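Local coordinates for TraM protein (Plasmid R64, PDB 3WZ3) that is probably an inner-membrane component of the plasmid's type IVB secretion (conjugation) machinery, present here as its periplasmic fragment, at residues M11-Q16 / M130-M135; F22-V27 / E59-E64; Q53-L58 / Q110-E115. One frame throughout, in Å; residues are numbered along the deposited sequence.

Contact 1. Residues M11-Q16 / M130-M135; sequences MAFGSQ and MEIRQM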
HETATM    1  N   MSE A  11      10.580   6.044   3.578  1.00  5.71           N
HETATM    2  CA  MSE A  11      10.580   5.065   2.490  1.00  6.78           C
HETATM    3  C   MSE A  11      10.299   3.650   2.991  1.00  7.33           C
HETATM    4  O   MSE A  11       9.546   2.895   2.354  1.00  6.13           O
HETATM    5  CB  MSE A  11      11.888   5.094   1.703  1.00  9.25           C
HETATM    6  CG  MSE A  11      11.716   4.414   0.363  1.00  6.33           C
HETATM    7 SE   MSE A  11      13.253   4.635  -0.779  1.00 24.40          SE
HETATM    8  CE  MSE A  11      14.497   3.589   0.258  1.00 24.98           C
ATOM      9  N   ALA A  12      10.920   3.287   4.117  1.00  6.48           N
ATOM     10  CA  ALA A  12      10.698   1.982   4.734  1.00  7.07           C
ATOM     11  C   ALA A  12       9.233   1.811   5.185  1.00  7.29           C
ATOM     12  O   ALA A  12       8.652   0.749   5.011  1.00  7.49           O
ATOM     13  CB  ALA A  12      11.640   1.796   5.911  1.00  8.25           C
ATOM     14  N   PHE A  13       8.633   2.860   5.745  1.00  5.18           N
ATOM     15  CA  PHE A  13       7.225   2.815   6.150  1.00  6.83           C
ATOM     16  C   PHE A  13       6.353   2.476   4.935  1.00  5.87           C
ATOM     17  O   PHE A  13       5.465   1.637   5.007  1.00  6.54           O
ATOM     18  CB  PHE A  13       6.842   4.178   6.737  1.00  5.82           C
ATOM     19  CG  PHE A  13       5.430   4.269   7.228  1.00  5.71           C
ATOM     20  CD1 PHE A  13       5.119   3.944   8.547  1.00  7.15           C
ATOM     21  CD2 PHE A  13       4.414   4.735   6.406  1.00  7.86           C
ATOM     22  CE1 PHE A  13       3.828   4.053   9.016  1.00  8.09           C
ATOM     23  CE2 PHE A  13       3.111   4.838   6.876  1.00  7.36           C
ATOM     24  CZ  PHE A  13       2.819   4.492   8.196  1.00  7.58           C
ATOM     25  N   GLY A  14       6.619   3.114   3.798  1.00  5.11           N
ATOM     26  CA  GLY A  14       5.834   2.853   2.606  1.00  5.90           C
ATOM     27  C   GLY A  14       6.023   1.463   2.046  1.00  6.36           C
ATOM     28  O   GLY A  14       5.048   0.825   1.636  1.00  7.05           O
ATOM     29  N   SER A  15       7.258   0.976   2.019  1.00  6.64           N
ATOM     30  CA  SER A  15       7.470  -0.363   1.464  1.00  7.54           C
ATOM     31  C   SER A  15       6.866  -1.428   2.373  1.00  8.77           C
ATOM     32  O   SER A  15       6.320  -2.421   1.875  1.00 10.70           O
ATOM     33  CB  SER A  15       8.947  -0.638   1.163  1.00 12.69           C
ATOM     34  OG  SER A  15       9.730  -0.497   2.313  1.00 18.03           O
ATOM     35  N   GLN A  16       6.936  -1.217   3.681  1.00  6.72           N
ATOM     36  CA  GLN A  16       6.301  -2.132   4.638  1.00  9.22           C
ATOM     37  C   GLN A  16       4.789  -2.150   4.433  1.00  7.92           C
ATOM     38  O   GLN A  16       4.166  -3.222   4.429  1.00  8.69           O
ATOM     39  CB  GLN A  16       6.675  -1.740   6.070  1.00 10.07           C
ATOM     40  CG  GLN A  16       8.173  -1.897   6.343  1.00 14.33           C
ATOM     41  CD  GLN A  16       8.678  -1.095   7.545  1.00 22.69           C
ATOM     42  OE1 GLN A  16       7.897  -0.481   8.278  1.00 25.19           O
ATOM     43  NE2 GLN A  16       9.998  -1.082   7.736  1.00 24.59           N
HETATM   44  N   MSE A 130       3.455   8.716  11.165  1.00  4.65           N
HETATM   45  CA  MSE A 130       3.260   8.803   9.720  1.00  6.24           C
HETATM   46  C   MSE A 130       1.983   8.105   9.289  1.00  5.02           C
HETATM   47  O   MSE A 130       1.504   7.186   9.968  1.00  5.17           O
HETATM   48  CB  MSE A 130       4.429   8.126   9.005  1.00  6.61           C
HETATM   49  CG  MSE A 130       5.725   8.927   9.098  1.00  7.33           C
HETATM   50 SE   MSE A 130       7.247   8.070   8.191  1.00 12.76          SE
HETATM   51  CE  MSE A 130       7.662   6.738   9.537  1.00 11.11           C
ATOM     52  N   GLU A 131       1.474   8.502   8.129  1.00  4.96           N
ATOM     53  CA  GLU A 131       0.389   7.764   7.481  1.00  4.08           C
ATOM     54  C   GLU A 131       0.388   8.076   5.996  1.00  5.62           C
ATOM     55  O   GLU A 131       0.812   9.158   5.564  1.00  5.60           O
ATOM     56  CB  GLU A 131      -0.967   8.115   8.111  1.00  6.38           C
ATOM     57  CG  GLU A 131      -1.448   9.486   7.769  1.00  5.86           C
ATOM     58  CD  GLU A 131      -2.647   9.941   8.584  1.00  7.50           C
ATOM     59  OE1 GLU A 131      -3.171   9.141   9.401  1.00 10.19           O
ATOM     60  OE2 GLU A 131      -3.076  11.105   8.409  1.00  9.89           O
ATOM     61  N   ILE A 132      -0.088   7.129   5.202  1.00  4.41           N
ATOM     62  CA  ILE A 132      -0.213   7.324   3.769  1.00  4.26           C
ATOM     63  C   ILE A 132      -1.483   8.104   3.460  1.00  4.41           C
ATOM     64  O   ILE A 132      -2.596   7.638   3.742  1.00  4.27           O
ATOM     65  CB  ILE A 132      -0.274   5.954   3.073  1.00  3.91           C
ATOM     66  CG1 ILE A 132       1.057   5.216   3.273  1.00  5.72           C
ATOM     67  CG2 ILE A 132      -0.621   6.137   1.598  1.00  4.78           C
ATOM     68  CD1 ILE A 132       1.021   3.737   2.852  1.00  7.98           C
ATOM     69  N   ARG A 133      -1.333   9.283   2.864  1.00  6.60           N
ATOM     70  CA  ARG A 133      -2.501  10.098   2.531  1.00  5.38           C
ATOM     71  C   ARG A 133      -2.969   9.962   1.100  1.00  6.11           C
ATOM     72  O   ARG A 133      -4.075  10.400   0.773  1.00  7.04           O
ATOM     73  CB  ARG A 133      -2.269  11.573   2.841  1.00  8.29           C
ATOM     74  CG  ARG A 133      -1.117  12.156   2.071  1.00  9.56           C
ATOM     75  CD  ARG A 133      -1.061  13.685   2.201  1.00 13.40           C
ATOM     76  NE  ARG A 133      -2.053  14.345   1.373  1.00 17.68           N
ATOM     77  CZ  ARG A 133      -3.036  15.102   1.850  1.00 23.19           C
ATOM     78  NH1 ARG A 133      -3.154  15.296   3.161  1.00 20.73           N
ATOM     79  NH2 ARG A 133      -3.908  15.659   1.016  1.00 28.07           N
ATOM     80  N   GLN A 134      -2.152   9.338   0.254  1.00  5.08           N
ATOM     81  CA  GLN A 134      -2.529   9.095  -1.140  1.00  4.79           C
ATOM     82  C   GLN A 134      -1.798   7.888  -1.671  1.00  6.74           C
ATOM     83  O   GLN A 134      -0.606   7.737  -1.426  1.00  5.13           O
ATOM     84  CB  GLN A 134      -2.228  10.309  -2.026  1.00  7.22           C
ATOM     85  CG  GLN A 134      -2.847  10.170  -3.427  1.00  8.49           C
ATOM     86  CD  GLN A 134      -2.761  11.433  -4.240  1.00 13.12           C
ATOM     87  OE1 GLN A 134      -3.768  11.925  -4.755  1.00 19.56           O
ATOM     88  NE2 GLN A 134      -1.567  11.956  -4.382  1.00 10.35           N
HETATM   89  N   MSE A 135      -2.529   7.025  -2.380  1.00  5.94           N
HETATM   90  CA  MSE A 135      -1.977   5.826  -3.018  1.00  6.26           C
HETATM   91  C   MSE A 135      -2.529   5.758  -4.429  1.00  7.91           C
HETATM   92  O   MSE A 135      -3.753   5.818  -4.625  1.00  8.84           O
HETATM   93  CB  MSE A 135      -2.373   4.554  -2.273  1.00  7.25           C
HETATM   94  CG  MSE A 135      -1.914   3.299  -2.975  1.00  8.63           C
HETATM   95 SE   MSE A 135      -2.180   1.666  -1.898  1.00 18.04          SE
HETATM   96  CE  MSE A 135      -0.548   1.647  -0.855  1.00 15.77           C
TER
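F13 on helix 7-22 lays its ring against the first residues of strand 130-139, with M130 wrapped along one side of it. M130 is a selenomethionine, and its side chain can be followed outward across the phenylalanine. M130 CB sits almost exactly over the ring centre, 7° off the ring normal and 4.0 Å from the F13 centroid, a CH-pi contact. From there the chain runs back toward the helix. M130 SE lies obliquely to the ring, 4.8 Å from the F13 centroid, in a Met-aromatic contact. A bend at the last torsion then folds the methyl inward, and M130 CE ends 3.9 Å from F13 CB, about as close to F13 CD1. The two side chains thus slide past each other in opposite directions, the root of each beside the far part of the other. F13 reaches the strand because its CG stands anti to the backbone N (chi1 -179°). This carries F13 CZ to 3.5 Å from M130 O. F13 CE2 lies 4.0 Å from E131 CA, and I132 completes the fit at the ring edge, where I132 CG1 comes to 4.2 Å from F13 CE2. The CB of E131 points away from the helix, and its carboxylate is held by K126 (salt bridge) and Q119. I118 and I116 of strand 110-120 touch M130 and I132, and R39 touches F13. The helix and strand axes are 9.5 Å apart at an angle of 65°, a gap that the phenylalanine spans. No hydrogen bond crosses between the segments: a buried aromatic held by methylene, selenium and methyl groups implies that dispersion and hydrophobic burial hold the helix against the outermost strand of the sheet within this chain.

Contact 2. Residues F22-V27 / E59-E64; sequences FNLDFV and ETIKKE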
ATOM      1  N   PHE A  22      -0.644  -6.015  -0.029  1.00  7.07           N
ATOM      2  CA  PHE A  22      -0.848  -6.850  -1.204  1.00  5.37           C
ATOM      3  C   PHE A  22      -0.397  -8.298  -1.048  1.00  6.24           C
ATOM      4  O   PHE A  22      -0.304  -9.026  -2.020  1.00  6.41           O
ATOM      5  CB  PHE A  22      -0.254  -6.180  -2.449  1.00  5.76           C
ATOM      6  CG  PHE A  22      -0.943  -4.895  -2.802  1.00  5.30           C
ATOM      7  CD1 PHE A  22      -2.256  -4.898  -3.237  1.00  7.62           C
ATOM      8  CD2 PHE A  22      -0.291  -3.693  -2.662  1.00  8.85           C
ATOM      9  CE1 PHE A  22      -2.909  -3.698  -3.532  1.00  8.40           C
ATOM     10  CE2 PHE A  22      -0.928  -2.497  -2.962  1.00 11.84           C
ATOM     11  CZ  PHE A  22      -2.244  -2.504  -3.399  1.00 11.42           C
ATOM     12  N   ASN A  23      -0.189  -8.717   0.196  1.00  6.53           N
ATOM     13  CA  ASN A  23      -0.065 -10.133   0.540  1.00  6.79           C
ATOM     14  C   ASN A  23      -1.229 -10.549   1.419  1.00  7.26           C
ATOM     15  O   ASN A  23      -1.229 -10.306   2.616  1.00  9.65           O
ATOM     16  CB  ASN A  23       1.290 -10.412   1.179  1.00  6.74           C
ATOM     17  CG  ASN A  23       2.412 -10.342   0.156  1.00  8.15           C
ATOM     18  OD1 ASN A  23       2.678 -11.313  -0.550  1.00  8.19           O
ATOM     19  ND2 ASN A  23       3.052  -9.187   0.049  1.00  7.71           N
ATOM     20  N   LEU A  24      -2.230 -11.148   0.785  1.00  7.03           N
ATOM     21  CA  LEU A  24      -3.514 -11.403   1.420  1.00  6.41           C
ATOM     22  C   LEU A  24      -3.858 -12.878   1.337  1.00  9.09           C
ATOM     23  O   LEU A  24      -3.606 -13.552   0.328  1.00  9.17           O
ATOM     24  CB  LEU A  24      -4.610 -10.596   0.732  1.00  6.59           C
ATOM     25  CG  LEU A  24      -4.448  -9.073   0.749  1.00  8.02           C
ATOM     26  CD1 LEU A  24      -5.567  -8.458  -0.087  1.00  6.69           C
ATOM     27  CD2 LEU A  24      -4.431  -8.486   2.168  1.00  9.49           C
ATOM     28  N   ASP A  25      -4.463 -13.364   2.412  1.00  8.29           N
ATOM     29  CA  ASP A  25      -4.816 -14.773   2.535  1.00  9.19           C
ATOM     30  C   ASP A  25      -6.297 -14.981   2.210  1.00  7.50           C
ATOM     31  O   ASP A  25      -7.139 -14.184   2.626  1.00  8.12           O
ATOM     32  CB  ASP A  25      -4.551 -15.191   3.973  1.00  9.39           C
ATOM     33  CG  ASP A  25      -4.843 -16.638   4.218  1.00 11.40           C
ATOM     34  OD1 ASP A  25      -5.992 -16.944   4.595  1.00 10.37           O
ATOM     35  OD2 ASP A  25      -3.914 -17.461   4.055  1.00 17.87           O
ATOM     36  N   PHE A  26      -6.634 -16.064   1.500  1.00  9.45           N
ATOM     37  CA  PHE A  26      -8.032 -16.231   1.077  1.00  9.44           C
ATOM     38  C   PHE A  26      -9.027 -16.397   2.231  1.00 10.02           C
ATOM     39  O   PHE A  26     -10.218 -16.133   2.057  1.00 12.19           O
ATOM     40  CB  PHE A  26      -8.210 -17.340   0.033  1.00 12.95           C
ATOM     41  CG  PHE A  26      -8.222 -18.732   0.603  1.00 14.63           C
ATOM     42  CD1 PHE A  26      -7.035 -19.409   0.843  1.00 19.45           C
ATOM     43  CD2 PHE A  26      -9.417 -19.377   0.866  1.00 18.02           C
ATOM     44  CE1 PHE A  26      -7.042 -20.705   1.359  1.00 24.22           C
ATOM     45  CE2 PHE A  26      -9.427 -20.665   1.373  1.00 15.33           C
ATOM     46  CZ  PHE A  26      -8.240 -21.325   1.620  1.00 21.84           C
ATOM     47  N   VAL A  27      -8.531 -16.808   3.401  1.00  8.55           N
ATOM     48  CA  VAL A  27      -9.379 -16.910   4.580  1.00  8.84           C
ATOM     49  C   VAL A  27      -9.400 -15.599   5.373  1.00  9.69           C
ATOM     50  O   VAL A  27     -10.472 -15.109   5.729  1.00 12.64           O
ATOM     51  CB  VAL A  27      -8.941 -18.078   5.495  1.00  6.76           C
ATOM     52  CG1 VAL A  27      -9.809 -18.118   6.763  1.00 11.72           C
ATOM     53  CG2 VAL A  27      -9.046 -19.411   4.738  1.00 11.27           C
ATOM     54  N   GLU A  59     -13.141  -9.827  -5.070  1.00 10.32           N
ATOM     55  CA  GLU A  59     -14.092 -10.778  -5.622  1.00 14.15           C
ATOM     56  C   GLU A  59     -13.400 -12.055  -6.043  1.00 11.06           C
ATOM     57  O   GLU A  59     -13.935 -13.139  -5.854  1.00 13.23           O
ATOM     58  CB  GLU A  59     -14.838 -10.187  -6.822  1.00 17.27           C
ATOM     59  CG  GLU A  59     -15.723 -11.214  -7.512  1.00 26.06           C
ATOM     60  CD  GLU A  59     -16.421 -10.672  -8.744  1.00 32.88           C
ATOM     61  OE1 GLU A  59     -17.374  -9.879  -8.581  1.00 40.38           O
ATOM     62  OE2 GLU A  59     -16.022 -11.050  -9.875  1.00 33.76           O
ATOM     63  N   THR A  60     -12.201 -11.943  -6.608  1.00  8.78           N
ATOM     64  CA  THR A  60     -11.469 -13.130  -7.044  1.00  7.54           C
ATOM     65  C   THR A  60     -10.976 -13.948  -5.850  1.00 11.27           C
ATOM     66  O   THR A  60     -11.067 -15.178  -5.848  1.00 10.65           O
ATOM     67  CB  THR A  60     -10.293 -12.769  -7.963  1.00 10.40           C
ATOM     68  OG1 THR A  60     -10.776 -12.007  -9.075  1.00 14.15           O
ATOM     69  CG2 THR A  60      -9.603 -14.043  -8.479  1.00 12.91           C
ATOM     70  N   ILE A  61     -10.460 -13.279  -4.826  1.00  9.64           N
ATOM     71  CA  ILE A  61     -10.055 -13.966  -3.607  1.00  9.27           C
ATOM     72  C   ILE A  61     -11.240 -14.729  -3.029  1.00  9.87           C
ATOM     73  O   ILE A  61     -11.114 -15.918  -2.696  1.00 13.24           O
ATOM     74  CB  ILE A  61      -9.486 -12.985  -2.565  1.00  8.23           C
ATOM     75  CG1 ILE A  61      -8.101 -12.500  -2.998  1.00 10.38           C
ATOM     76  CG2 ILE A  61      -9.374 -13.677  -1.206  1.00 12.03           C
ATOM     77  CD1 ILE A  61      -7.479 -11.490  -2.031  1.00 10.28           C
ATOM     78  N   LYS A  62     -12.385 -14.067  -2.926  1.00 11.50           N
ATOM     79  CA  LYS A  62     -13.558 -14.692  -2.305  1.00 14.16           C
ATOM     80  C   LYS A  62     -14.125 -15.832  -3.142  1.00 15.74           C
ATOM     81  O   LYS A  62     -14.386 -16.922  -2.627  1.00 19.29           O
ATOM     82  CB  LYS A  62     -14.654 -13.658  -2.051  1.00 17.17           C
ATOM     83  CG  LYS A  62     -15.915 -14.237  -1.417  1.00 22.53           C
ATOM     84  CD  LYS A  62     -16.973 -13.159  -1.265  1.00 26.00           C
ATOM     85  CE  LYS A  62     -18.232 -13.703  -0.608  1.00 35.86           C
ATOM     86  NZ  LYS A  62     -18.810 -14.832  -1.392  1.00 43.43           N
ATOM     87  N   LYS A  63     -14.320 -15.588  -4.427  1.00 12.61           N
ATOM     88  CA  LYS A  63     -14.976 -16.580  -5.273  1.00 14.78           C
ATOM     89  C   LYS A  63     -14.081 -17.751  -5.634  1.00 15.92           C
ATOM     90  O   LYS A  63     -14.541 -18.899  -5.655  1.00 16.08           O
ATOM     91  CB  LYS A  63     -15.532 -15.919  -6.530  1.00 18.90           C
ATOM     92  CG  LYS A  63     -16.771 -15.092  -6.247  1.00 24.78           C
ATOM     93  CD  LYS A  63     -17.214 -14.315  -7.473  1.00 28.71           C
ATOM     94  CE  LYS A  63     -17.390 -15.228  -8.676  1.00 34.66           C
ATOM     95  NZ  LYS A  63     -17.698 -14.444  -9.911  1.00 43.83           N
ATOM     96  N   GLU A  64     -12.807 -17.476  -5.900  1.00 13.14           N
ATOM     97  CA  GLU A  64     -11.896 -18.506  -6.401  1.00 11.82           C
ATOM     98  C   GLU A  64     -10.932 -19.061  -5.365  1.00 13.01           C
ATOM     99  O   GLU A  64     -10.127 -19.957  -5.671  1.00 12.91           O
ATOM    100  CB  GLU A  64     -11.128 -18.008  -7.619  1.00 10.91           C
ATOM    101  CG  GLU A  64     -12.041 -17.652  -8.788  1.00 15.79           C
ATOM    102  CD  GLU A  64     -11.287 -17.464 -10.090  1.00 16.90           C
ATOM    103  OE1 GLU A  64     -10.450 -18.325 -10.428  1.00 22.66           O
ATOM    104  OE2 GLU A  64     -11.528 -16.453 -10.771  1.00 27.79           O
TER
HETATM  105  O   HOH W   1     -11.823 -16.842  -0.106  1.00 20.95           O
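I61, on the last helix before the sheet, meets L24 and F26 of the loop that follows helix 7-22. Along helix 57-64, E59 OE2 accepts from N56 ND2, and T60 OG1 bonds to the carbonyl of N56, one turn back. I61 then carries the apolar contact with both its branches. I61 CG2, anti to the backbone N, comes to 3.7 Å from F26 CA and 4.0 Å from F26 CB, so it rests on the root of the phenylalanine, touching the CA and CB of F26, not its ring. The other branch is extended (chi2 179°) and brings I61 CD1 to 4.1 Å from L24 CD1, where the two side chains cross at about a right angle. Y29 of helix 29-35 touches both I61 and L24, and L100 of strand 88-101 also packs on I61. The backbone of I61 adds a polar link: one water donates to I61 O and to F26 O, each at 2.8 Å, joining two carbonyls that cannot bond to each other directly. K62 points its CB away from the loop, and E64 forms a salt bridge with K107. On the loop side, D25 OD1 accepts from V27 N at 2.8 Å, from above the carboxylate plane, and also from H28 N, while F26 N is held by N67. The first of these bonds defines an Asx turn, which shapes the chain just ahead of helix 29-35, in a helical layer lying over the antiparallel sheet, consistent with the NTF2-like clan to which this family belongs.

Contact 3. Residues Q53-L58 / Q110-E115; sequences QASNIL and QSFVFE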
ATOM      1  N   GLN A  53      -9.986  -2.875  -6.226  1.00  7.34           N
ATOM      2  CA  GLN A  53     -11.106  -2.984  -7.169  1.00  9.28           C
ATOM      3  C   GLN A  53     -10.642  -2.999  -8.622  1.00  9.20           C
ATOM      4  O   GLN A  53     -11.205  -3.714  -9.476  1.00  9.65           O
ATOM      5  CB  GLN A  53     -12.100  -1.856  -6.928  1.00  9.48           C
ATOM      6  CG  GLN A  53     -13.204  -1.768  -7.965  1.00 11.97           C
ATOM      7  CD  GLN A  53     -14.153  -2.936  -7.919  1.00 16.07           C
ATOM      8  OE1 GLN A  53     -14.369  -3.539  -6.870  1.00 16.28           O
ATOM      9  NE2 GLN A  53     -14.748  -3.258  -9.067  1.00 23.44           N
ATOM     10  N   ALA A  54      -9.608  -2.230  -8.928  1.00  7.65           N
ATOM     11  CA  ALA A  54      -9.184  -2.121 -10.322  1.00  9.27           C
ATOM     12  C   ALA A  54      -8.659  -3.446 -10.858  1.00  9.62           C
ATOM     13  O   ALA A  54      -8.707  -3.676 -12.071  1.00 14.81           O
ATOM     14  CB  ALA A  54      -8.144  -1.025 -10.477  1.00  9.64           C
ATOM     15  N   SER A  55      -8.135  -4.287  -9.970  1.00  9.14           N
ATOM     16  CA  SER A  55      -7.703  -5.639 -10.342  1.00  8.88           C
ATOM     17  C   SER A  55      -8.687  -6.733  -9.928  1.00 11.55           C
ATOM     18  O   SER A  55      -8.345  -7.914  -9.970  1.00 12.49           O
ATOM     19  CB  SER A  55      -6.319  -5.944  -9.761  1.00 14.36           C
ATOM     20  OG  SER A  55      -5.320  -5.157 -10.405  1.00 15.21           O
ATOM     21  N   ASN A  56      -9.889  -6.333  -9.524  1.00  9.52           N
ATOM     22  CA  ASN A  56     -10.924  -7.272  -9.101  1.00  8.94           C
ATOM     23  C   ASN A  56     -10.410  -8.252  -8.054  1.00  8.44           C
ATOM     24  O   ASN A  56     -10.777  -9.432  -8.043  1.00  9.69           O
ATOM     25  CB  ASN A  56     -11.488  -8.033 -10.302  1.00  9.07           C
ATOM     26  CG  ASN A  56     -12.834  -8.623 -10.011  1.00 15.09           C
ATOM     27  OD1 ASN A  56     -13.599  -8.082  -9.206  1.00 15.32           O
ATOM     28  ND2 ASN A  56     -13.137  -9.752 -10.651  1.00 24.79           N
ATOM     29  N   ILE A  57      -9.574  -7.763  -7.141  1.00  8.56           N
ATOM     30  CA  ILE A  57      -8.935  -8.647  -6.163  1.00  8.23           C
ATOM     31  C   ILE A  57      -9.881  -9.310  -5.179  1.00 10.20           C
ATOM     32  O   ILE A  57      -9.830 -10.523  -5.009  1.00  8.43           O
ATOM     33  CB  ILE A  57      -7.857  -7.879  -5.368  1.00  9.11           C
ATOM     34  CG1 ILE A  57      -6.754  -7.403  -6.303  1.00 14.65           C
ATOM     35  CG2 ILE A  57      -7.316  -8.722  -4.209  1.00  9.26           C
ATOM     36  CD1 ILE A  57      -6.087  -8.511  -7.032  1.00 13.97           C
ATOM     37  N   LEU A  58     -10.722  -8.528  -4.513  1.00  7.87           N
ATOM     38  CA  LEU A  58     -11.525  -9.071  -3.428  1.00  8.99           C
ATOM     39  C   LEU A  58     -12.511 -10.105  -3.934  1.00 10.31           C
ATOM     40  O   LEU A  58     -12.695 -11.136  -3.301  1.00 10.81           O
ATOM     41  CB  LEU A  58     -12.255  -7.953  -2.681  1.00  9.71           C
ATOM     42  CG  LEU A  58     -11.320  -6.969  -1.983  1.00 13.30           C
ATOM     43  CD1 LEU A  58     -12.174  -5.953  -1.246  1.00 14.54           C
ATOM     44  CD2 LEU A  58     -10.398  -7.713  -1.044  1.00 17.99           C
ATOM     45  N   GLN A 110       0.771  -9.399 -12.521  1.00 11.35           N
ATOM     46  CA  GLN A 110       0.623  -8.022 -12.981  1.00 13.75           C
ATOM     47  C   GLN A 110       1.701  -7.144 -12.363  1.00 11.27           C
ATOM     48  O   GLN A 110       2.092  -7.330 -11.198  1.00 11.90           O
ATOM     49  CB  GLN A 110      -0.732  -7.451 -12.602  1.00 16.60           C
ATOM     50  CG  GLN A 110      -1.941  -8.115 -13.221  1.00 23.18           C
ATOM     51  CD  GLN A 110      -3.194  -7.332 -12.883  1.00 27.02           C
ATOM     52  OE1 GLN A 110      -3.825  -6.749 -13.758  1.00 32.70           O
ATOM     53  NE2 GLN A 110      -3.531  -7.274 -11.591  1.00 25.00           N
ATOM     54  N   SER A 111       2.170  -6.185 -13.150  1.00 10.65           N
ATOM     55  CA  SER A 111       3.261  -5.304 -12.757  1.00 10.89           C
ATOM     56  C   SER A 111       2.764  -3.867 -12.693  1.00 10.74           C
ATOM     57  O   SER A 111       2.060  -3.418 -13.592  1.00 10.80           O
ATOM     58  CB  SER A 111       4.370  -5.417 -13.806  1.00 15.69           C
ATOM     59  OG  SER A 111       5.479  -4.604 -13.498  1.00 26.29           O
ATOM     60  N   PHE A 112       3.158  -3.139 -11.641  1.00  8.61           N
ATOM     61  CA  PHE A 112       2.700  -1.775 -11.416  1.00  9.31           C
ATOM     62  C   PHE A 112       3.843  -0.922 -10.873  1.00  6.95           C
ATOM     63  O   PHE A 112       4.856  -1.449 -10.388  1.00  7.26           O
ATOM     64  CB  PHE A 112       1.581  -1.736 -10.352  1.00 10.36           C
ATOM     65  CG  PHE A 112       0.381  -2.597 -10.674  1.00  9.69           C
ATOM     66  CD1 PHE A 112      -0.667  -2.090 -11.420  1.00 13.24           C
ATOM     67  CD2 PHE A 112       0.310  -3.896 -10.217  1.00 12.94           C
ATOM     68  CE1 PHE A 112      -1.781  -2.889 -11.718  1.00 15.37           C
ATOM     69  CE2 PHE A 112      -0.788  -4.694 -10.507  1.00 14.75           C
ATOM     70  CZ  PHE A 112      -1.832  -4.184 -11.253  1.00 15.81           C
ATOM     71  N   VAL A 113       3.669   0.390 -10.944  1.00  7.19           N
ATOM     72  CA  VAL A 113       4.441   1.300 -10.114  1.00  6.88           C
ATOM     73  C   VAL A 113       3.436   1.997  -9.207  1.00  6.18           C
ATOM     74  O   VAL A 113       2.524   2.671  -9.682  1.00  8.20           O
ATOM     75  CB  VAL A 113       5.240   2.344 -10.940  1.00  7.26           C
ATOM     76  CG1 VAL A 113       5.938   3.309 -10.010  1.00  8.53           C
ATOM     77  CG2 VAL A 113       6.278   1.636 -11.812  1.00 11.90           C
ATOM     78  N   PHE A 114       3.592   1.830  -7.898  1.00  5.17           N
ATOM     79  CA  PHE A 114       2.742   2.546  -6.952  1.00  6.23           C
ATOM     80  C   PHE A 114       3.337   3.856  -6.480  1.00  5.92           C
ATOM     81  O   PHE A 114       4.500   3.900  -6.078  1.00  8.37           O
ATOM     82  CB  PHE A 114       2.466   1.687  -5.725  1.00  7.93           C
ATOM     83  CG  PHE A 114       1.326   0.737  -5.900  1.00  7.22           C
ATOM     84  CD1 PHE A 114       1.459  -0.393  -6.685  1.00  8.93           C
ATOM     85  CD2 PHE A 114       0.113   0.984  -5.289  1.00 10.83           C
ATOM     86  CE1 PHE A 114       0.405  -1.275  -6.845  1.00 10.78           C
ATOM     87  CE2 PHE A 114      -0.960   0.111  -5.451  1.00 13.91           C
ATOM     88  CZ  PHE A 114      -0.811  -1.019  -6.236  1.00 15.38           C
ATOM     89  N   GLU A 115       2.542   4.904  -6.525  1.00  5.56           N
ATOM     90  CA  GLU A 115       2.936   6.182  -5.929  1.00  5.93           C
ATOM     91  C   GLU A 115       2.239   6.317  -4.587  1.00  6.03           C
ATOM     92  O   GLU A 115       1.025   6.112  -4.491  1.00  6.52           O
ATOM     93  CB  GLU A 115       2.585   7.348  -6.843  1.00  5.43           C
ATOM     94  CG  GLU A 115       3.017   8.687  -6.266  1.00  8.20           C
ATOM     95  CD  GLU A 115       2.635   9.813  -7.159  1.00 10.74           C
ATOM     96  OE1 GLU A 115       2.014  10.787  -6.671  1.00 12.45           O
ATOM     97  OE2 GLU A 115       2.925   9.718  -8.372  1.00 12.27           O
TER
HETATM   98  O   HOH W   2      -5.471  -4.465 -13.224  1.00 27.80           O
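A Schellman motif ends helix 42-54, and S55, at this turn, meets Q110 and F112 at the start of strand 110-120. N56, with positive phi, is the C-prime residue, and N56 N bonds to Q53 O at 2.9 Å. The turn lets helix 57-64 begin at once and leaves the CB of S55 directed toward the strand.

One direct hydrogen bond crosses the contact. Q110 NE2 donates to S55 OG at 3.0 Å with an N-H...O angle of 156°, the hydroxyl lying 17° out of the amide plane. The glutamine is extended beyond CG (chi2 -173°), and this length carries its amide across to the serine.

A water doubles the link. It lies 2.9 Å from S55 OG and donates to Q110 OE1 at 2.9 Å, so both ends of the amide are engaged and its rotation is probably fixed.

Van der Waals contact is slight, and the two segments bury just 83 Å² between them. F112 has its CB toward the turn, and F112 CZ lies 3.7 Å from S55 OG, which approaches the ring obliquely, while S137 and N139 of strand 130-139 touch the same ring. L100 of strand 88-101 packs against I57. The amide of Q110 lies beside F112, its NE2 at the ring edge and in the plane of the ring.

Overall arrangement
From the N terminus, helix 7-22 provides the first half of contact 1, and segment 22-27 the first half of contact 2. The chain then passes through helices 29-35 and 42-54 to the turn of contact 3, and helix 57-64 closes contact 2. After two strands, strand 110-120 closes contact 3, and strand 130-139 closes contact 1 last. Contact 1 therefore encloses the other two along the sequence, whereas contacts 2 and 3 cross. F114 of contact 3 touches both others, F22 of contact 2 and M135 of contact 1. Contacts 1 and 3 tie helix 7-22 and the turn between helices 42-54 and 57-64 to the antiparallel sheet; contact 2 joins the loop after helix 7-22 to helix 57-64.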